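Local coordinates for putative cell adhesion protein (Bacteroides uniformis, PDB 4K4K) that is a putative subunit of the fimbrial tip, part of surface filaments that mediate cell adhesion and biofilm formation, at residues Gln112-Ala121 / Phe135-Lys143; Asp159-Gln170 / Gly215-Gly224. One frame throughout, in Å; residues are numbered along the deposited sequence. Where two conformers were deposited one is given.

In the fold
Both contacts pair antiparallel strands of the fimbrillin-like fold. The centre of contact 1 lies about 4 Å from the centre of the chain, and the contact joins the arms of the hairpin 118-126/132-150; that of contact 2 lies about 22 Å out, where strand 164-177 pairs with strand 217-222, segments 45 residues apart. Their centres are about 26 Å apart and they do not touch, yet strand 132-150 serves both, as a pairing partner in the first and through Ile148, which touches Val165, in the second. Each is partly buried. Contact 1 mixes aromatic rings with a histidine-carboxylate bond and a bridging water, whereas contact 2 has one apolar face and one face of hydroxyls.

Contact 1: Gln112-Ala121 / Phe135-Lys143; sequences QKDIDLMGAA and FVFTHKLVK
Asp116 and His139 meet almost coplanar, the carboxylate and imidazole planes only 1° apart. His139 ND1 donates to the syn lone pair of Asp116 OD1 at 2.6 Å; the bond helps hold the ring's rotation, and the nearby carboxylate would probably favour a protonated imidazole. Asp116 CG stands anti to its own N (chi1 -172°), which carries the carboxylate to the ring edge. Over one face of the same ring sits the selenium of Met118, a selenomethionine, with SE 3.9 Å from the His139 ring centroid and displaced toward the rim; the two side chains run side by side. Further along this face of the hairpin, Ala120 CB rests above the centre of the Phe137 ring, 4.0 Å from its centroid, and also touches Phe135 CD1.

These groups ride on an antiparallel beta hairpin, strands 118-126 and 132-150. Gly119 and Thr138 form a hydrogen-bonded pair of it, flanked by the non-hydrogen-bonded pairs Met118-His139 and Ala120-Phe137. Gly119 has no side chain, and the aliphatic part of Lys140 lies close there, CE 3.7 Å from Gly119 N, before its amine reaches Gly182 O.

One water ties the start of the pairing together: it donates to Asp116 OD1 and Leu117 O and accepts from Leu141 N. Leu117 O also takes the nearly straight bond from Lys140 N (2.9 Å, 178° at the hydrogen). Beyond this water, away from the paired strands, Lys143 NZ meets an in-plane lone pair of Gln112 OE1 at 2.8 Å and has Glu204 as a salt-bridge partner. Farther out, Trp269 stacks on His139, and Trp32 packs edge-to-face with Phe137.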
loop_
_atom_site.group_PDB
_atom_site.type_symbol
_atom_site.label_atom_id
_atom_site.label_comp_id
_atom_site.label_asym_id
_atom_site.label_seq_id
_atom_site.Cartn_x
_atom_site.Cartn_y
_atom_site.Cartn_z
ATOM N N GLN A 112 3.513 -2.342 8.321
ATOM C CA GLN A 112 2.684 -1.750 7.269
ATOM C C GLN A 112 3.208 -2.059 5.864
ATOM O O GLN A 112 2.398 -2.321 4.969
ATOM C CB GLN A 112 2.599 -0.228 7.438
ATOM C CG GLN A 112 1.888 0.237 8.717
ATOM C CD GLN A 112 0.399 0.377 8.504
ATOM O OE1 GLN A 112 -0.098 1.422 8.077
ATOM N NE2 GLN A 112 -0.341 -0.694 8.733
ATOM N N LYS A 113 4.549 -2.033 5.659
ATOM C CA LYS A 113 5.146 -2.266 4.328
ATOM C C LYS A 113 4.810 -3.657 3.756
ATOM O O LYS A 113 4.775 -3.801 2.539
ATOM C CB LYS A 113 6.677 -2.050 4.347
ATOM C CG LYS A 113 7.495 -3.112 5.085
ATOM C CD LYS A 113 8.990 -2.942 4.833
ATOM C CE LYS A 113 9.814 -4.075 5.390
ATOM N NZ LYS A 113 9.746 -5.292 4.535
ATOM N N ASP A 114 4.534 -4.666 4.616
ATOM C CA ASP A 114 4.245 -6.032 4.154
ATOM C C ASP A 114 2.827 -6.184 3.611
ATOM O O ASP A 114 2.553 -7.192 2.955
ATOM C CB ASP A 114 4.491 -7.044 5.286
ATOM C CG ASP A 114 5.987 -7.248 5.554
ATOM O OD1 ASP A 114 6.811 -6.647 4.828
ATOM O OD2 ASP A 114 6.326 -8.017 6.476
ATOM N N ILE A 115 1.926 -5.207 3.882
ATOM C CA ILE A 115 0.560 -5.273 3.343
ATOM C C ILE A 115 0.302 -4.098 2.369
ATOM O O ILE A 115 -0.802 -3.967 1.860
ATOM C CB ILE A 115 -0.521 -5.349 4.463
ATOM C CG1 ILE A 115 -0.468 -4.091 5.400
ATOM C CG2 ILE A 115 -0.405 -6.669 5.231
ATOM C CD1 ILE A 115 -1.712 -3.908 6.341
ATOM N N ASP A 116 1.304 -3.248 2.128
ATOM C CA ASP A 116 1.159 -2.100 1.252
ATOM C C ASP A 116 1.270 -2.544 -0.227
ATOM O O ASP A 116 2.291 -2.337 -0.873
ATOM C CB ASP A 116 2.209 -1.037 1.610
ATOM C CG ASP A 116 2.012 0.271 0.893
ATOM O OD1 ASP A 116 0.999 0.403 0.139
ATOM O OD2 ASP A 116 2.897 1.139 1.007
ATOM N N LEU A 117 0.187 -3.116 -0.758
ATOM C CA LEU A 117 0.161 -3.597 -2.147
ATOM C C LEU A 117 0.231 -2.409 -3.110
ATOM O O LEU A 117 -0.551 -1.448 -3.000
ATOM C CB LEU A 117 -1.136 -4.400 -2.373
ATOM C CG LEU A 117 -1.429 -4.803 -3.836
ATOM C CD1 LEU A 117 -0.377 -5.802 -4.373
ATOM C CD2 LEU A 117 -2.895 -5.291 -3.994
HETATM N N MSE A 118 1.170 -2.469 -4.044
HETATM C CA MSE A 118 1.321 -1.442 -5.074
HETATM C C MSE A 118 1.450 -2.113 -6.428
HETATM O O MSE A 118 2.019 -3.210 -6.521
HETATM C CB MSE A 118 2.560 -0.540 -4.829
HETATM C CG MSE A 118 2.575 0.118 -3.434
HETATM SE SE MSE A 118 3.983 1.447 -3.350
HETATM C CE MSE A 118 5.509 0.405 -3.533
ATOM N N GLY A 119 0.955 -1.440 -7.455
ATOM C CA GLY A 119 1.077 -1.911 -8.834
ATOM C C GLY A 119 1.698 -0.825 -9.695
ATOM O O GLY A 119 1.409 0.359 -9.515
ATOM N N ALA A 120 2.597 -1.223 -10.615
ATOM C CA ALA A 120 3.219 -0.270 -11.546
ATOM C C ALA A 120 2.356 -0.181 -12.795
ATOM O O ALA A 120 1.959 -1.218 -13.308
ATOM C CB ALA A 120 4.634 -0.727 -11.924
ATOM N N ALA A 121 2.120 1.018 -13.326
ATOM C CA ALA A 121 1.385 1.170 -14.587
ATOM C C ALA A 121 2.121 0.424 -15.685
ATOM O O ALA A 121 3.362 0.390 -15.696
ATOM C CB ALA A 121 1.251 2.650 -14.970
ATOM N N PHE A 135 9.396 2.172 -13.710
ATOM C CA PHE A 135 8.122 1.754 -13.145
ATOM C C PHE A 135 7.575 2.833 -12.207
ATOM O O PHE A 135 8.285 3.291 -11.318
ATOM C CB PHE A 135 8.265 0.415 -12.398
ATOM C CG PHE A 135 8.550 -0.762 -13.309
ATOM C CD1 PHE A 135 7.537 -1.327 -14.088
ATOM C CD2 PHE A 135 9.821 -1.312 -13.383
ATOM C CE1 PHE A 135 7.788 -2.451 -14.893
ATOM C CE2 PHE A 135 10.085 -2.410 -14.232
ATOM C CZ PHE A 135 9.052 -2.991 -14.953
ATOM N N VAL A 136 6.330 3.227 -12.395
ATOM C CA VAL A 136 5.690 4.210 -11.521
ATOM C C VAL A 136 4.646 3.444 -10.724
ATOM O O VAL A 136 3.652 2.996 -11.284
ATOM C CB VAL A 136 5.093 5.393 -12.325
ATOM C CG1 VAL A 136 4.328 6.353 -11.413
ATOM C CG2 VAL A 136 6.185 6.131 -13.101
ATOM N N PHE A 137 4.893 3.258 -9.439
ATOM C CA PHE A 137 4.004 2.480 -8.579
ATOM C C PHE A 137 2.922 3.329 -7.948
ATOM O O PHE A 137 3.177 4.470 -7.540
ATOM C CB PHE A 137 4.808 1.797 -7.468
ATOM C CG PHE A 137 5.611 0.594 -7.929
ATOM C CD1 PHE A 137 5.045 -0.671 -7.935
ATOM C CD2 PHE A 137 6.926 0.736 -8.368
ATOM C CE1 PHE A 137 5.791 -1.787 -8.351
ATOM C CE2 PHE A 137 7.664 -0.370 -8.818
ATOM C CZ PHE A 137 7.090 -1.628 -8.804
ATOM N N THR A 138 1.711 2.769 -7.844
ATOM C CA THR A 138 0.591 3.408 -7.122
ATOM C C THR A 138 0.073 2.427 -6.090
ATOM O O THR A 138 0.098 1.206 -6.314
ATOM C CB THR A 138 -0.550 3.862 -8.057
ATOM O OG1 THR A 138 -1.020 2.723 -8.755
ATOM C CG2 THR A 138 -0.129 4.952 -9.066
ATOM N N HIS A 139 -0.355 2.939 -4.934
ATOM C CA HIS A 139 -0.898 2.078 -3.883
ATOM C C HIS A 139 -2.295 1.604 -4.277
ATOM O O HIS A 139 -3.114 2.414 -4.735
ATOM C CB HIS A 139 -0.984 2.861 -2.570
ATOM C CG HIS A 139 0.327 3.396 -2.073
ATOM N ND1 HIS A 139 1.131 2.661 -1.219
ATOM C CD2 HIS A 139 0.898 4.607 -2.277
ATOM C CE1 HIS A 139 2.169 3.440 -0.938
ATOM N NE2 HIS A 139 2.071 4.620 -1.553
ATOM N N LYS A 140 -2.574 0.311 -4.089
ATOM C CA LYS A 140 -3.891 -0.265 -4.447
ATOM C C LYS A 140 -4.883 -0.226 -3.265
ATOM O O LYS A 140 -6.094 -0.416 -3.471
ATOM C CB LYS A 140 -3.729 -1.710 -4.938
ATOM C CG LYS A 140 -2.875 -1.802 -6.218
ATOM C CD LYS A 140 -3.575 -1.168 -7.431
ATOM C CE LYS A 140 -2.594 -1.045 -8.586
ATOM N NZ LYS A 140 -3.257 -0.489 -9.792
ATOM N N LEU A 141 -4.371 0.063 -2.034
ATOM C CA LEU A 141 -5.197 0.098 -0.834
ATOM C C LEU A 141 -5.313 1.535 -0.310
ATOM O O LEU A 141 -5.124 2.477 -1.074
ATOM C CB LEU A 141 -4.701 -0.899 0.225
ATOM C CG LEU A 141 -4.432 -2.350 -0.336
ATOM C CD1 LEU A 141 -3.874 -3.257 0.775
ATOM C CD2 LEU A 141 -5.678 -2.959 -0.978
ATOM N N VAL A 142 -5.704 1.695 0.955
ATOM C CA VAL A 142 -5.999 3.016 1.530
ATOM C C VAL A 142 -5.199 3.209 2.814
ATOM O O VAL A 142 -5.158 2.313 3.650
ATOM C CB VAL A 142 -7.526 3.106 1.791
ATOM C CG1 VAL A 142 -7.901 4.388 2.558
ATOM C CG2 VAL A 142 -8.324 2.982 0.493
ATOM N N LYS A 143 -4.578 4.386 2.968
ATOM C CA LYS A 143 -3.795 4.684 4.153
ATOM C C LYS A 143 -4.591 5.574 5.103
ATOM O O LYS A 143 -5.190 6.565 4.675
ATOM C CB LYS A 143 -2.473 5.376 3.757
ATOM C CG LYS A 143 -1.545 5.778 4.929
ATOM C CD LYS A 143 -0.879 4.581 5.547
ATOM C CE LYS A 143 0.055 4.986 6.672
ATOM N NZ LYS A 143 0.887 3.839 7.117
HETATM O O HOH W 1 -1.571 -0.114 -0.913
HETATM O O HOH W 2 4.989 2.266 -14.662
HETATM O O HOH W 3 1.123 3.384 -11.404
#

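Contact 2: Asp159-Gln170 / Gly215-Gly224; sequences DLAGTTVSISNQ and GMALTFTVPG
Thr164 and Ser166 pair with Thr221 and Thr219 in antiparallel, hydrogen-bonded fashion, the two short strands running at 157° to each other. On the apolar face, both methyls of Val165 reach CD2 and CE2 of Phe220, CG1 coming 3.8 Å from CE2, and Ile167 CB meets Leu218 CD2 at 3.8 Å, with Leu144 and Ile148 of strand 132-150 touching the isoleucine and the valine. The other face carries hydroxyls: Thr164 OG1 lies beside Thr221 CB, while Ser166 and Thr219 turn to Glu193 and His231.

At Ser168 the side chain takes over from the backbone. Its OG, between the backbone N and the carbonyl carbon (chi1 70°), accepts from Ala217 N at 2.8 Å, and its own N donates to Ala217 O. Next to it Asn169 ND2 donates to Gly215 O at 2.8 Å, the oxygen in the asparagine's amide plane but the nitrogen above the carbonyl plane.

At the other end Thr163 closes a type II turn that begins at Leu160. Its N and its OG1 (2.7 Å) grip Leu160 O from one face of that carbonyl, while its CG2 sits at the edge of the Phe220 ring. With a valine here the hydroxyl is gone, and Leu160 O, gripped by one donor of the turn instead of two, would probably be held less firmly. Leu160 CD2 packs on Val222 CG1.

Two antiparallel strands distant in sequence, hydrophobic on the side facing strand 132-150 and polar on the other, are consistent with one layer of a beta-sandwich, as in the transthyretin clan of this fimbrillin-like family.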
loop_
_atom_site.group_PDB
_atom_site.type_symbol
_atom_site.label_atom_id
_atom_site.label_comp_id
_atom_site.label_asym_id
_atom_site.label_seq_id
_atom_site.Cartn_x
_atom_site.Cartn_y
_atom_site.Cartn_z
ATOM N N ASP A 159 -2.309 13.197 29.460
ATOM C CA ASP A 159 -3.453 12.373 29.855
ATOM C C ASP A 159 -3.820 11.333 28.794
ATOM O O ASP A 159 -4.496 10.363 29.124
ATOM C CB ASP A 159 -4.686 13.242 30.130
ATOM C CG ASP A 159 -4.502 14.248 31.233
ATOM O OD1 ASP A 159 -3.909 13.884 32.282
ATOM O OD2 ASP A 159 -4.987 15.381 31.078
ATOM N N LEU A 160 -3.411 11.547 27.524
ATOM C CA LEU A 160 -3.721 10.650 26.410
ATOM C C LEU A 160 -2.602 9.643 26.142
ATOM O O LEU A 160 -2.686 8.886 25.173
ATOM C CB LEU A 160 -4.029 11.445 25.130
ATOM C CG LEU A 160 -5.106 12.539 25.267
ATOM C CD1 LEU A 160 -5.283 13.280 23.969
ATOM C CD2 LEU A 160 -6.435 11.951 25.733
ATOM N N ALA A 161 -1.572 9.602 27.018
ATOM C CA ALA A 161 -0.485 8.637 26.862
ATOM C C ALA A 161 -1.058 7.222 26.909
ATOM O O ALA A 161 -1.840 6.890 27.815
ATOM C CB ALA A 161 0.556 8.829 27.960
ATOM N N GLY A 162 -0.717 6.441 25.903
ATOM C CA GLY A 162 -1.155 5.056 25.784
ATOM C C GLY A 162 -2.467 4.841 25.059
ATOM O O GLY A 162 -2.935 3.698 24.993
ATOM N N THR A 163 -3.077 5.930 24.489
ATOM C CA THR A 163 -4.343 5.802 23.760
ATOM C C THR A 163 -4.205 4.795 22.616
ATOM O O THR A 163 -3.255 4.872 21.832
ATOM C CB THR A 163 -4.839 7.179 23.244
ATOM O OG1 THR A 163 -5.105 8.015 24.362
ATOM C CG2 THR A 163 -6.093 7.075 22.371
ATOM N N THR A 164 -5.155 3.858 22.510
ATOM C CA THR A 164 -5.169 2.887 21.405
ATOM C C THR A 164 -6.271 3.293 20.431
ATOM O O THR A 164 -7.229 3.962 20.821
ATOM C CB THR A 164 -5.343 1.448 21.900
ATOM O OG1 THR A 164 -6.597 1.347 22.571
ATOM C CG2 THR A 164 -4.212 0.991 22.797
ATOM N N VAL A 165 -6.120 2.908 19.164
ATOM C CA VAL A 165 -7.063 3.270 18.111
ATOM C C VAL A 165 -7.416 2.029 17.317
ATOM O O VAL A 165 -6.515 1.293 16.903
ATOM C CB VAL A 165 -6.481 4.385 17.167
ATOM C CG1 VAL A 165 -7.538 4.905 16.178
ATOM C CG2 VAL A 165 -5.881 5.537 17.962
ATOM N N SER A 166 -8.703 1.838 17.038
ATOM C CA SER A 166 -9.154 0.759 16.163
ATOM C C SER A 166 -10.255 1.284 15.247
ATOM O O SER A 166 -10.846 2.331 15.531
ATOM C CB SER A 166 -9.620 -0.445 16.980
ATOM O OG SER A 166 -10.816 -0.139 17.674
ATOM N N ILE A 167 -10.505 0.592 14.135
ATOM C CA ILE A 167 -11.573 0.947 13.193
ATOM C C ILE A 167 -12.475 -0.276 13.054
ATOM O O ILE A 167 -11.981 -1.401 12.943
ATOM C CB ILE A 167 -11.041 1.489 11.833
ATOM C CG1 ILE A 167 -12.196 2.018 10.944
ATOM C CG2 ILE A 167 -10.116 0.486 11.093
ATOM C CD1 ILE A 167 -11.745 2.768 9.618
ATOM N N SER A 168 -13.793 -0.057 13.094
ATOM C CA SER A 168 -14.782 -1.126 13.064
ATOM C C SER A 168 -15.277 -1.473 11.662
ATOM O O SER A 168 -15.109 -0.710 10.712
ATOM C CB SER A 168 -15.989 -0.736 13.923
ATOM O OG SER A 168 -16.712 0.310 13.286
ATOM N N ASN A 169 -15.941 -2.634 11.590
ATOM C CA ASN A 169 -16.651 -3.219 10.456
ATOM C C ASN A 169 -15.839 -3.123 9.161
ATOM O O ASN A 169 -16.257 -2.555 8.142
ATOM C CB ASN A 169 -18.032 -2.603 10.326
ATOM C CG ASN A 169 -18.822 -2.799 11.617
ATOM O OD1 ASN A 169 -18.907 -3.905 12.177
ATOM N ND2 ASN A 169 -19.278 -1.708 12.198
ATOM N N GLN A 170 -14.659 -3.699 9.232
ATOM C CA GLN A 170 -13.762 -3.732 8.088
ATOM C C GLN A 170 -13.808 -5.044 7.365
ATOM O O GLN A 170 -13.772 -6.100 8.004
ATOM C CB GLN A 170 -12.303 -3.505 8.531
ATOM C CG GLN A 170 -12.036 -2.150 9.167
ATOM C CD GLN A 170 -12.298 -1.013 8.222
ATOM O OE1 GLN A 170 -13.246 -0.234 8.399
ATOM N NE2 GLN A 170 -11.508 -0.921 7.163
ATOM N N GLY A 215 -21.290 2.852 8.917
ATOM C CA GLY A 215 -21.142 1.786 9.900
ATOM C C GLY A 215 -19.744 1.693 10.477
ATOM O O GLY A 215 -19.530 0.961 11.444
HETATM N N MSE A 216 -18.764 2.406 9.875
HETATM C CA MSE A 216 -17.387 2.371 10.378
HETATM C C MSE A 216 -17.164 3.438 11.424
HETATM O O MSE A 216 -17.508 4.601 11.218
HETATM C CB MSE A 216 -16.355 2.553 9.268
HETATM C CG MSE A 216 -16.378 1.471 8.226
HETATM SE SE MSE A 216 -15.169 1.971 6.779
HETATM C CE MSE A 216 -15.509 0.391 5.657
ATOM N N ALA A 217 -16.541 3.048 12.515
ATOM C CA ALA A 217 -16.221 3.985 13.572
ATOM C C ALA A 217 -14.796 3.804 14.051
ATOM O O ALA A 217 -14.278 2.685 14.067
ATOM C CB ALA A 217 -17.191 3.814 14.746
ATOM N N LEU A 218 -14.159 4.908 14.434
ATOM C CA LEU A 218 -12.867 4.886 15.103
ATOM C C LEU A 218 -13.128 4.817 16.601
ATOM O O LEU A 218 -13.958 5.587 17.103
ATOM C CB LEU A 218 -12.007 6.130 14.791
ATOM C CG LEU A 218 -11.530 6.355 13.375
ATOM C CD1 LEU A 218 -10.657 7.594 13.313
ATOM C CD2 LEU A 218 -10.737 5.144 12.838
ATOM N N THR A 219 -12.442 3.915 17.318
ATOM C CA THR A 219 -12.576 3.826 18.778
ATOM C C THR A 219 -11.251 4.245 19.392
ATOM O O THR A 219 -10.204 3.702 19.037
ATOM C CB THR A 219 -13.044 2.430 19.255
ATOM O OG1 THR A 219 -14.335 2.183 18.695
ATOM C CG2 THR A 219 -13.138 2.318 20.799
ATOM N N PHE A 220 -11.301 5.209 20.320
ATOM C CA PHE A 220 -10.132 5.678 21.046
ATOM C C PHE A 220 -10.275 5.261 22.491
ATOM O O PHE A 220 -11.188 5.754 23.152
ATOM C CB PHE A 220 -10.002 7.219 20.952
ATOM C CG PHE A 220 -9.951 7.715 19.532
ATOM C CD1 PHE A 220 -11.120 8.041 18.848
ATOM C CD2 PHE A 220 -8.740 7.810 18.859
ATOM C CE1 PHE A 220 -11.075 8.455 17.514
ATOM C CE2 PHE A 220 -8.696 8.213 17.526
ATOM C CZ PHE A 220 -9.866 8.522 16.864
ATOM N N THR A 221 -9.410 4.354 22.978
ATOM C CA THR A 221 -9.439 3.900 24.377
ATOM C C THR A 221 -8.346 4.666 25.109
ATOM O O THR A 221 -7.170 4.493 24.778
ATOM C CB THR A 221 -9.269 2.371 24.444
ATOM O OG1 THR A 221 -10.124 1.757 23.477
ATOM C CG2 THR A 221 -9.545 1.806 25.840
ATOM N N VAL A 222 -8.726 5.524 26.055
ATOM C CA VAL A 222 -7.807 6.365 26.794
ATOM C C VAL A 222 -7.563 5.779 28.194
ATOM O O VAL A 222 -8.451 5.845 29.041
ATOM C CB VAL A 222 -8.339 7.821 26.856
ATOM C CG1 VAL A 222 -7.320 8.746 27.502
ATOM C CG2 VAL A 222 -8.720 8.332 25.457
ATOM N N PRO A 223 -6.354 5.234 28.457
ATOM C CA PRO A 223 -6.081 4.650 29.790
ATOM C C PRO A 223 -6.165 5.667 30.926
ATOM O O PRO A 223 -6.673 5.331 32.000
ATOM C CB PRO A 223 -4.663 4.093 29.658
ATOM C CG PRO A 223 -4.404 3.999 28.217
ATOM C CD PRO A 223 -5.195 5.085 27.559
ATOM N N GLY A 224 -5.719 6.900 30.661
ATOM C CA GLY A 224 -5.741 8.013 31.608
ATOM C C GLY A 224 -7.119 8.319 32.165
ATOM O O GLY A 224 -7.243 8.741 33.320
HETATM O O HOH W 4 -5.005 1.994 25.671
#